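PDB 5D8Z: endoglucanase from Ganoderma lucidum, which probably hydrolyses internal beta-1,4-glucosidic bonds of cellulose and related glucans, as a family 5 endoglucanase. Local coordinates for residues Met162-Asp167 with Asn201-Glu206; Phe232-Tyr237 with Ala272-Thr277. All blocks are in the same frame, centred on the assembly; numbering follows the deposited sequence.

Contact 1: Met162-Asp167 with Asn201-Glu206; sequences MNEPHD and NWTSAE. With BGC (beta-D-glucopyranose), chain C; BGC (beta-D-glucopyranose), chain B.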
ATOM      1  N   MET A 162      -6.161  -1.083   5.139  1.00 29.59           N
ATOM      2  CA  MET A 162      -6.328  -2.432   4.681  1.00 31.08           C
ATOM      3  C   MET A 162      -6.028  -2.586   3.221  1.00 33.42           C
ATOM      4  O   MET A 162      -6.485  -1.806   2.401  1.00 35.61           O
ATOM      5  CB  MET A 162      -7.758  -2.884   4.911  1.00 32.28           C
ATOM      6  CG  MET A 162      -8.058  -4.283   4.379  1.00 32.46           C
ATOM      7  SD  MET A 162      -7.092  -5.606   5.131  1.00 35.56           S
ATOM      8  CE  MET A 162      -7.480  -5.351   6.859  1.00 35.63           C
ATOM      9  N   ASN A 163      -5.310  -3.650   2.901  1.00 35.99           N
ATOM     10  CA  ASN A 163      -4.901  -3.904   1.550  1.00 37.16           C
ATOM     11  C   ASN A 163      -5.948  -4.650   0.765  1.00 38.99           C
ATOM     12  O   ASN A 163      -6.401  -5.694   1.182  1.00 43.33           O
ATOM     13  CB  ASN A 163      -3.670  -4.759   1.543  1.00 37.33           C
ATOM     14  CG  ASN A 163      -3.220  -5.059   0.152  1.00 36.66           C
ATOM     15  OD1 ASN A 163      -2.732  -4.178  -0.541  1.00 38.37           O
ATOM     16  ND2 ASN A 163      -3.385  -6.294  -0.274  1.00 36.53           N
ATOM     17  N   GLU A 164      -6.299  -4.113  -0.393  1.00 41.96           N
ATOM     18  CA  GLU A 164      -7.167  -4.771  -1.390  1.00 38.80           C
ATOM     19  C   GLU A 164      -8.422  -5.523  -0.940  1.00 36.45           C
ATOM     20  O   GLU A 164      -8.584  -6.699  -1.244  1.00 41.93           O
ATOM     21  CB  GLU A 164      -6.321  -5.654  -2.295  1.00 39.41           C
ATOM     22  CG  GLU A 164      -5.508  -4.839  -3.271  1.00 43.32           C
ATOM     23  CD  GLU A 164      -4.785  -5.686  -4.312  1.00 49.36           C
ATOM     24  OE1 GLU A 164      -4.784  -6.923  -4.165  1.00 51.17           O
ATOM     25  OE2 GLU A 164      -4.211  -5.106  -5.283  1.00 55.72           O
ATOM     26  N   PRO A 165      -9.343  -4.838  -0.271  1.00 35.70           N
ATOM     27  CA  PRO A 165     -10.647  -5.454  -0.067  1.00 35.38           C
ATOM     28  C   PRO A 165     -11.261  -5.890  -1.393  1.00 36.92           C
ATOM     29  O   PRO A 165     -11.129  -5.196  -2.402  1.00 40.36           O
ATOM     30  CB  PRO A 165     -11.490  -4.341   0.534  1.00 35.56           C
ATOM     31  CG  PRO A 165     -10.543  -3.269   1.002  1.00 35.67           C
ATOM     32  CD  PRO A 165      -9.214  -3.509   0.359  1.00 37.77           C
ATOM     33  N   HIS A 166     -11.901  -7.046  -1.395  1.00 35.99           N
ATOM     34  CA  HIS A 166     -12.501  -7.552  -2.583  1.00 36.06           C
ATOM     35  C   HIS A 166     -13.641  -8.444  -2.197  1.00 38.99           C
ATOM     36  O   HIS A 166     -13.709  -8.902  -1.071  1.00 37.01           O
ATOM     37  CB  HIS A 166     -11.497  -8.306  -3.411  1.00 37.90           C
ATOM     38  CG  HIS A 166     -11.112  -9.632  -2.843  1.00 40.79           C
ATOM     39  ND1 HIS A 166     -11.847 -10.774  -3.063  1.00 42.58           N
ATOM     40  CD2 HIS A 166     -10.054 -10.001  -2.085  1.00 40.31           C
ATOM     41  CE1 HIS A 166     -11.266 -11.790  -2.452  1.00 42.59           C
ATOM     42  NE2 HIS A 166     -10.177 -11.347  -1.850  1.00 39.78           N
ATOM     43  N   ASP A 167     -14.544  -8.646  -3.153  1.00 43.25           N
ATOM     44  CA  ASP A 167     -15.804  -9.373  -2.974  1.00 45.60           C
ATOM     45  C   ASP A 167     -16.444  -9.204  -1.578  1.00 45.52           C
ATOM     46  O   ASP A 167     -16.840 -10.184  -0.917  1.00 45.91           O
ATOM     47  CB  ASP A 167     -15.621 -10.843  -3.374  1.00 50.31           C
ATOM     48  CG  ASP A 167     -15.013 -10.999  -4.788  1.00 54.68           C
ATOM     49  OD1 ASP A 167     -15.694 -10.598  -5.757  1.00 56.03           O
ATOM     50  OD2 ASP A 167     -13.864 -11.506  -4.929  1.00 53.51           O
ATOM     51  N   ASN A 201     -13.508  -4.247  -4.896  1.00 39.63           N
ATOM     52  CA  ASN A 201     -12.842  -4.769  -6.091  1.00 41.67           C
ATOM     53  C   ASN A 201     -11.323  -4.589  -6.079  1.00 38.85           C
ATOM     54  O   ASN A 201     -10.755  -4.029  -7.003  1.00 39.70           O
ATOM     55  CB  ASN A 201     -13.475  -4.207  -7.373  1.00 43.51           C
ATOM     56  CG  ASN A 201     -13.147  -5.060  -8.603  1.00 52.74           C
ATOM     57  OD1 ASN A 201     -13.263  -6.299  -8.570  1.00 53.90           O
ATOM     58  ND2 ASN A 201     -12.735  -4.404  -9.701  1.00 55.47           N
ATOM     59  N   TRP A 202     -10.675  -5.089  -5.027  1.00 35.72           N
ATOM     60  CA  TRP A 202      -9.239  -4.968  -4.876  1.00 34.37           C
ATOM     61  C   TRP A 202      -8.820  -3.510  -4.986  1.00 35.63           C
ATOM     62  O   TRP A 202      -7.748  -3.225  -5.539  1.00 32.14           O
ATOM     63  CB  TRP A 202      -8.503  -5.795  -5.939  1.00 34.28           C
ATOM     64  CG  TRP A 202      -9.083  -7.147  -6.114  1.00 36.71           C
ATOM     65  CD1 TRP A 202     -10.180  -7.474  -6.851  1.00 37.98           C
ATOM     66  CD2 TRP A 202      -8.633  -8.368  -5.514  1.00 38.17           C
ATOM     67  NE1 TRP A 202     -10.444  -8.821  -6.754  1.00 35.74           N
ATOM     68  CE2 TRP A 202      -9.506  -9.393  -5.941  1.00 37.95           C
ATOM     69  CE3 TRP A 202      -7.578  -8.699  -4.660  1.00 37.82           C
ATOM     70  CZ2 TRP A 202      -9.348 -10.724  -5.548  1.00 38.29           C
ATOM     71  CZ3 TRP A 202      -7.422 -10.029  -4.277  1.00 36.59           C
ATOM     72  CH2 TRP A 202      -8.299 -11.019  -4.724  1.00 37.31           C
ATOM     73  N   THR A 203      -9.641  -2.607  -4.434  1.00 36.41           N
ATOM     74  CA  THR A 203      -9.499  -1.150  -4.636  1.00 41.14           C
ATOM     75  C   THR A 203      -9.115  -0.799  -6.045  1.00 39.93           C
ATOM     76  O   THR A 203      -8.308   0.097  -6.273  1.00 36.73           O
ATOM     77  CB  THR A 203      -8.416  -0.469  -3.745  1.00 47.19           C
ATOM     78  OG1 THR A 203      -7.359  -1.389  -3.422  1.00 59.67           O
ATOM     79  CG2 THR A 203      -8.997   0.083  -2.503  1.00 46.11           C
ATOM     80  N   SER A 204      -9.666  -1.498  -7.012  1.00 42.23           N
ATOM     81  CA  SER A 204      -9.400  -1.108  -8.369  1.00 43.96           C
ATOM     82  C   SER A 204      -9.777   0.371  -8.487  1.00 42.70           C
ATOM     83  O   SER A 204     -10.826   0.796  -7.987  1.00 47.80           O
ATOM     84  CB  SER A 204     -10.209  -1.964  -9.321  1.00 46.94           C
ATOM     85  OG  SER A 204     -10.259  -1.388 -10.600  1.00 54.38           O
ATOM     86  N   ALA A 205      -8.895   1.143  -9.104  1.00 40.58           N
ATOM     87  CA  ALA A 205      -9.157   2.548  -9.424  1.00 42.20           C
ATOM     88  C   ALA A 205     -10.252   2.743 -10.471  1.00 41.02           C
ATOM     89  O   ALA A 205     -10.851   3.804 -10.546  1.00 39.39           O
ATOM     90  CB  ALA A 205      -7.885   3.208  -9.930  1.00 43.17           C
ATOM     91  N   GLU A 206     -10.468   1.735 -11.304  1.00 42.16           N
ATOM     92  CA  GLU A 206     -11.462   1.791 -12.366  1.00 44.43           C
ATOM     93  C   GLU A 206     -12.886   1.757 -11.835  1.00 45.24           C
ATOM     94  O   GLU A 206     -13.760   2.398 -12.377  1.00 44.24           O
ATOM     95  CB  GLU A 206     -11.245   0.624 -13.313  1.00 46.32           C
ATOM     96  CG  GLU A 206     -12.181   0.555 -14.498  1.00 50.77           C
ATOM     97  CD  GLU A 206     -11.470   0.024 -15.733  1.00 60.98           C
ATOM     98  OE1 GLU A 206     -10.323   0.472 -15.990  1.00 72.22           O
ATOM     99  OE2 GLU A 206     -12.037  -0.832 -16.452  1.00 59.07           O
TER
HETATM  100  C2  BGC C   2      -4.649 -10.833  -7.802  1.00 80.07           C
HETATM  101  C3  BGC C   2      -3.647 -10.093  -6.890  1.00 82.25           C
HETATM  102  C4  BGC C   2      -3.530  -8.614  -7.214  1.00 76.48           C
HETATM  103  C5  BGC C   2      -4.927  -7.975  -7.359  1.00 74.28           C
HETATM  104  C6  BGC C   2      -4.836  -6.565  -7.939  1.00 72.61           C
HETATM  105  C1  BGC C   2      -5.988 -10.093  -8.063  1.00 84.47           C
HETATM  106  O2  BGC C   2      -4.924 -12.104  -7.203  1.00 64.47           O
HETATM  107  O3  BGC C   2      -2.304 -10.608  -7.001  1.00 88.65           O
HETATM  108  O4  BGC C   2      -2.664  -8.036  -6.207  1.00 68.78           O
HETATM  109  O5  BGC C   2      -5.794  -8.687  -8.259  1.00 82.82           O
HETATM  110  O6  BGC C   2      -5.476  -6.469  -9.216  1.00 64.45           O
HETATM  111  C2  BGC B   1      -9.546  -8.985 -11.019  1.00 90.25           C
HETATM  112  C3  BGC B   1      -8.200  -9.043 -10.267  1.00 90.59           C
HETATM  113  C4  BGC B   1      -8.024 -10.370  -9.495  1.00 89.85           C
HETATM  114  C5  BGC B   1      -8.614 -11.606 -10.240  1.00 90.03           C
HETATM  115  C6  BGC B   1      -8.959 -12.745  -9.284  1.00 84.96           C
HETATM  116  C1  BGC B   1      -9.730 -10.241 -11.876  1.00 93.77           C
HETATM  117  O1  BGC B   1     -10.920 -10.158 -12.672  1.00 90.66           O
HETATM  118  O2  BGC B   1      -9.613  -7.810 -11.834  1.00 79.74           O
HETATM  119  O3  BGC B   1      -8.079  -7.908  -9.377  1.00 87.32           O
HETATM  120  O4  BGC B   1      -6.619 -10.617  -9.251  1.00 85.62           O
HETATM  121  O5  BGC B   1      -9.811 -11.371 -11.005  1.00 89.53           O
HETATM  122  O6  BGC B   1      -9.748 -13.696 -10.004  1.00 78.67           O
HETATM  123  O   HOH W   1     -14.949  -7.161  -6.007  1.00 16.96           O
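The H166 ring lies flat against the W202 indole in an offset stack, with the imidazole and six-membered ring centroids 3.7 Å apart and the planes at 4°. W202 CB sits beside the E164 carboxylate. With CG anti to the carbonyl carbon (chi1 -44°), the indole lies alongside the H166 side chain. One face of the five-membered ring takes H166 CB in a CH-pi contact, 3.4 Å from the centroid. On the opposite face, CD1 is 3.3 Å from O3 of the chain B glucose, and C1 of the chain C glucose lies toward the rim. NE1 lies between H166 CB and that O3. CZ2 and CH2 cover the imidazole, CH2 being 3.3 Å from H166 CD2. At the edge, CE3 meets E164 OE1. H166 is held from turning: ND1 donates to D167 OD2 at 2.8 Å, and NE2 bonds to the carbonyl of S38. E164 OE1 accepts from O4 of the chain C glucose at 3.1 Å, and OE2 bonds to H235. An alanine at W202 would probably leave the imidazole without its stacking partner and open a gap beneath the sugars. The indole thus backs onto a tethered histidine and offers glucose an aromatic platform, common in carbohydrate sites.

Contact 2: Phe232-Tyr237 with Ala272-Thr277; sequences FDVHKY and AFNTET. With BGC (beta-D-glucopyranose), chain C.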
ATOM      1  N   PHE A 232      -7.979   8.471  -0.264  1.00 37.15           N
ATOM      2  CA  PHE A 232      -8.378   7.199  -0.821  1.00 40.31           C
ATOM      3  C   PHE A 232      -7.176   6.415  -1.309  1.00 40.85           C
ATOM      4  O   PHE A 232      -6.188   6.968  -1.723  1.00 43.37           O
ATOM      5  CB  PHE A 232      -9.440   7.399  -1.907  1.00 42.02           C
ATOM      6  CG  PHE A 232     -10.647   8.098  -1.390  1.00 43.58           C
ATOM      7  CD1 PHE A 232     -11.520   7.445  -0.538  1.00 47.14           C
ATOM      8  CD2 PHE A 232     -10.864   9.429  -1.665  1.00 45.77           C
ATOM      9  CE1 PHE A 232     -12.625   8.102  -0.006  1.00 50.84           C
ATOM     10  CE2 PHE A 232     -11.971  10.094  -1.140  1.00 49.44           C
ATOM     11  CZ  PHE A 232     -12.854   9.432  -0.311  1.00 48.92           C
ATOM     12  N   ASP A 233      -7.291   5.105  -1.211  1.00 46.25           N
ATOM     13  CA  ASP A 233      -6.220   4.160  -1.437  1.00 46.81           C
ATOM     14  C   ASP A 233      -6.665   3.405  -2.644  1.00 42.78           C
ATOM     15  O   ASP A 233      -7.693   2.753  -2.603  1.00 40.15           O
ATOM     16  CB  ASP A 233      -6.163   3.211  -0.229  1.00 56.50           C
ATOM     17  CG  ASP A 233      -4.940   2.284  -0.236  1.00 68.86           C
ATOM     18  OD1 ASP A 233      -4.190   2.303  -1.234  1.00 73.04           O
ATOM     19  OD2 ASP A 233      -4.744   1.526   0.765  1.00 75.48           O
ATOM     20  N   VAL A 234      -5.924   3.487  -3.735  1.00 42.22           N
ATOM     21  CA  VAL A 234      -6.304   2.741  -4.931  1.00 38.93           C
ATOM     22  C   VAL A 234      -5.118   2.038  -5.564  1.00 36.14           C
ATOM     23  O   VAL A 234      -3.962   2.413  -5.359  1.00 31.81           O
ATOM     24  CB  VAL A 234      -7.038   3.624  -5.968  1.00 41.10           C
ATOM     25  CG1 VAL A 234      -8.181   4.379  -5.306  1.00 42.92           C
ATOM     26  CG2 VAL A 234      -6.094   4.623  -6.607  1.00 43.83           C
ATOM     27  N   HIS A 235      -5.453   1.005  -6.332  1.00 36.18           N
ATOM     28  CA  HIS A 235      -4.510   0.109  -6.964  1.00 34.63           C
ATOM     29  C   HIS A 235      -4.939  -0.078  -8.427  1.00 35.23           C
ATOM     30  O   HIS A 235      -6.135  -0.032  -8.731  1.00 33.32           O
ATOM     31  CB  HIS A 235      -4.557  -1.225  -6.246  1.00 35.24           C
ATOM     32  CG  HIS A 235      -3.979  -1.210  -4.862  1.00 36.96           C
ATOM     33  ND1 HIS A 235      -3.693  -2.368  -4.175  1.00 36.25           N
ATOM     34  CD2 HIS A 235      -3.599  -0.196  -4.050  1.00 38.68           C
ATOM     35  CE1 HIS A 235      -3.187  -2.070  -2.996  1.00 37.49           C
ATOM     36  NE2 HIS A 235      -3.109  -0.756  -2.897  1.00 38.70           N
ATOM     37  N   LYS A 236      -3.959  -0.271  -9.315  1.00 36.81           N
ATOM     38  CA  LYS A 236      -4.181  -0.397 -10.767  1.00 38.98           C
ATOM     39  C   LYS A 236      -2.969  -0.962 -11.507  1.00 43.43           C
ATOM     40  O   LYS A 236      -1.841  -0.410 -11.439  1.00 39.32           O
ATOM     41  CB  LYS A 236      -4.510   0.956 -11.391  1.00 40.03           C
ATOM     42  CG  LYS A 236      -5.909   1.033 -11.955  1.00 43.63           C
ATOM     43  CD  LYS A 236      -6.020   0.242 -13.235  1.00 43.90           C
ATOM     44  CE  LYS A 236      -7.263  -0.621 -13.290  1.00 43.61           C
ATOM     45  NZ  LYS A 236      -7.154  -1.514 -14.484  1.00 44.76           N
ATOM     46  N   TYR A 237      -3.215  -2.040 -12.247  1.00 44.01           N
ATOM     47  CA  TYR A 237      -2.165  -2.736 -12.983  1.00 42.80           C
ATOM     48  C   TYR A 237      -2.424  -2.540 -14.458  1.00 45.50           C
ATOM     49  O   TYR A 237      -3.488  -2.072 -14.816  1.00 51.80           O
ATOM     50  CB  TYR A 237      -2.171  -4.205 -12.592  1.00 40.38           C
ATOM     51  CG  TYR A 237      -1.616  -4.393 -11.204  1.00 41.53           C
ATOM     52  CD1 TYR A 237      -0.244  -4.430 -10.993  1.00 41.17           C
ATOM     53  CD2 TYR A 237      -2.446  -4.496 -10.101  1.00 39.93           C
ATOM     54  CE1 TYR A 237       0.283  -4.619  -9.740  1.00 41.77           C
ATOM     55  CE2 TYR A 237      -1.916  -4.659  -8.838  1.00 39.95           C
ATOM     56  CZ  TYR A 237      -0.555  -4.720  -8.670  1.00 41.18           C
ATOM     57  OH  TYR A 237      -0.011  -4.874  -7.426  1.00 43.74           O
ATOM     58  N   ALA A 272      -6.698  11.008  -3.852  1.00 44.78           N
ATOM     59  CA  ALA A 272      -6.334   9.575  -3.787  1.00 42.73           C
ATOM     60  C   ALA A 272      -4.841   9.321  -3.949  1.00 40.78           C
ATOM     61  O   ALA A 272      -4.090  10.181  -4.364  1.00 37.07           O
ATOM     62  CB  ALA A 272      -7.092   8.793  -4.828  1.00 42.63           C
ATOM     63  N   PHE A 273      -4.448   8.098  -3.634  1.00 46.17           N
ATOM     64  CA  PHE A 273      -3.045   7.660  -3.569  1.00 45.88           C
ATOM     65  C   PHE A 273      -2.966   6.250  -4.153  1.00 46.00           C
ATOM     66  O   PHE A 273      -3.599   5.324  -3.657  1.00 49.65           O
ATOM     67  CB  PHE A 273      -2.607   7.627  -2.107  1.00 44.53           C
ATOM     68  CG  PHE A 273      -1.119   7.559  -1.885  1.00 42.49           C
ATOM     69  CD1 PHE A 273      -0.592   8.030  -0.685  1.00 39.59           C
ATOM     70  CD2 PHE A 273      -0.238   7.037  -2.839  1.00 43.16           C
ATOM     71  CE1 PHE A 273       0.771   7.983  -0.441  1.00 40.01           C
ATOM     72  CE2 PHE A 273       1.131   6.983  -2.585  1.00 38.86           C
ATOM     73  CZ  PHE A 273       1.633   7.452  -1.392  1.00 37.92           C
ATOM     74  N   ASN A 274      -2.181   6.096  -5.202  1.00 46.81           N
ATOM     75  CA  ASN A 274      -2.052   4.828  -5.867  1.00 44.67           C
ATOM     76  C   ASN A 274      -0.961   3.973  -5.254  1.00 43.93           C
ATOM     77  O   ASN A 274       0.201   4.075  -5.646  1.00 44.73           O
ATOM     78  CB  ASN A 274      -1.747   5.036  -7.337  1.00 42.95           C
ATOM     79  CG  ASN A 274      -1.688   3.745  -8.061  1.00 42.12           C
ATOM     80  OD1 ASN A 274      -2.207   2.734  -7.570  1.00 41.23           O
ATOM     81  ND2 ASN A 274      -1.051   3.742  -9.215  1.00 41.31           N
ATOM     82  N   THR A 275      -1.332   3.107  -4.318  1.00 40.29           N
ATOM     83  CA  THR A 275      -0.344   2.396  -3.518  1.00 39.24           C
ATOM     84  C   THR A 275       0.144   1.076  -4.122  1.00 39.01           C
ATOM     85  O   THR A 275       1.005   0.424  -3.569  1.00 39.95           O
ATOM     86  CB  THR A 275      -0.907   2.135  -2.121  1.00 38.75           C
ATOM     87  OG1 THR A 275      -2.273   1.710  -2.244  1.00 37.51           O
ATOM     88  CG2 THR A 275      -0.839   3.385  -1.295  1.00 36.86           C
ATOM     89  N   GLU A 276      -0.412   0.675  -5.244  1.00 40.42           N
ATOM     90  CA  GLU A 276       0.067  -0.508  -5.932  1.00 42.93           C
ATOM     91  C   GLU A 276      -0.115  -0.334  -7.444  1.00 41.95           C
ATOM     92  O   GLU A 276      -1.217  -0.057  -7.924  1.00 38.17           O
ATOM     93  CB  GLU A 276      -0.681  -1.756  -5.449  1.00 44.22           C
ATOM     94  CG  GLU A 276       0.125  -2.682  -4.552  1.00 47.76           C
ATOM     95  CD  GLU A 276      -0.624  -3.962  -4.168  1.00 53.05           C
ATOM     96  OE1 GLU A 276      -1.090  -4.705  -5.070  1.00 58.10           O
ATOM     97  OE2 GLU A 276      -0.749  -4.242  -2.948  1.00 58.59           O
ATOM     98  N   THR A 277       0.981  -0.493  -8.176  1.00 39.92           N
ATOM     99  CA  THR A 277       0.942  -0.587  -9.640  1.00 39.08           C
ATOM    100  C   THR A 277       2.264  -1.141 -10.147  1.00 36.95           C
ATOM    101  O   THR A 277       3.281  -1.079  -9.461  1.00 36.03           O
ATOM    102  CB  THR A 277       0.672   0.786 -10.355  1.00 39.49           C
ATOM    103  OG1 THR A 277       0.480   0.576 -11.775  1.00 40.31           O
ATOM    104  CG2 THR A 277       1.818   1.779 -10.151  1.00 34.45           C
TER
HETATM  105  C2  BGC C   2      -4.649 -10.833  -7.802  1.00 80.07           C
HETATM  106  C3  BGC C   2      -3.647 -10.093  -6.890  1.00 82.25           C
HETATM  107  C4  BGC C   2      -3.530  -8.614  -7.214  1.00 76.48           C
HETATM  108  C5  BGC C   2      -4.927  -7.975  -7.359  1.00 74.28           C
HETATM  109  C6  BGC C   2      -4.836  -6.565  -7.939  1.00 72.61           C
HETATM  110  C1  BGC C   2      -5.988 -10.093  -8.063  1.00 84.47           C
HETATM  111  O2  BGC C   2      -4.924 -12.104  -7.203  1.00 64.47           O
HETATM  112  O3  BGC C   2      -2.304 -10.608  -7.001  1.00 88.65           O
HETATM  113  O4  BGC C   2      -2.664  -8.036  -6.207  1.00 68.78           O
HETATM  114  O5  BGC C   2      -5.794  -8.687  -8.259  1.00 82.82           O
HETATM  115  O6  BGC C   2      -5.476  -6.469  -9.216  1.00 64.45           O
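Strands 232-235 and 272-277 run parallel as neighbours in the TIM barrel, their short axes 4.7 Å apart at closest and 37° between directions. Helix 254-267 makes the crossover of this beta-alpha-beta unit. The backbone ladder has F273 N bonded to F232 O at 2.8 Å and V234 N to F273 O at 3.0 Å. T275 N then reaches V234 O at 2.9 Å, and K236 N reaches E276 O at 3.1 Å. F232, V234 and A272 share one face of the sheet. There the CB atoms of F232 and A272 meet, while V234 and A272 touch helix 254-267. D233 and F273 are on the other face, where both touch L196 of strand 194-198. H235 also points to that face. Its CG is anti to the carbonyl carbon (chi1 -70°), which lays the ring under E276. E276 CB sits over the centre of the imidazole, 3.3 Å from its centroid, in a CH-pi contact, while ND1 is taken up by E164. The extended end of E276 goes on to two partners: OE2 forms a salt bridge with R76, and OE1 accepts from Y237 OH at 2.6 Å, on the anti side of the carboxylate. The tyrosine ring and the carboxylate are turned 61° apart. T277 OG1 donates to the carbonyl of K236. Beyond its hydroxyl contact, Y237 brings CE2 to 3.6 Å from C6 of the chain C glucose.

In the fold
Contact 1 closes before contact 2 opens along the chain, and their centres lie about 9 Å apart. Contact 1 joins the loops that follow strands 157-160 and 194-198. Contact 2 joins strands 230-235 and 272-277, next in order round the eight-stranded barrel. H235 ties the two together, through its backbone N to T203 O and its ring to E164. Both contacts touch the chain C glucose, so this part of the sugar site is formed at the C-terminal ends of four successive strands and the loops that follow them. E164 and E276 come close there. Their places, after the fourth strand and on the seventh, are consistent with the paired catalytic glutamates of family 5 glycoside hydrolases.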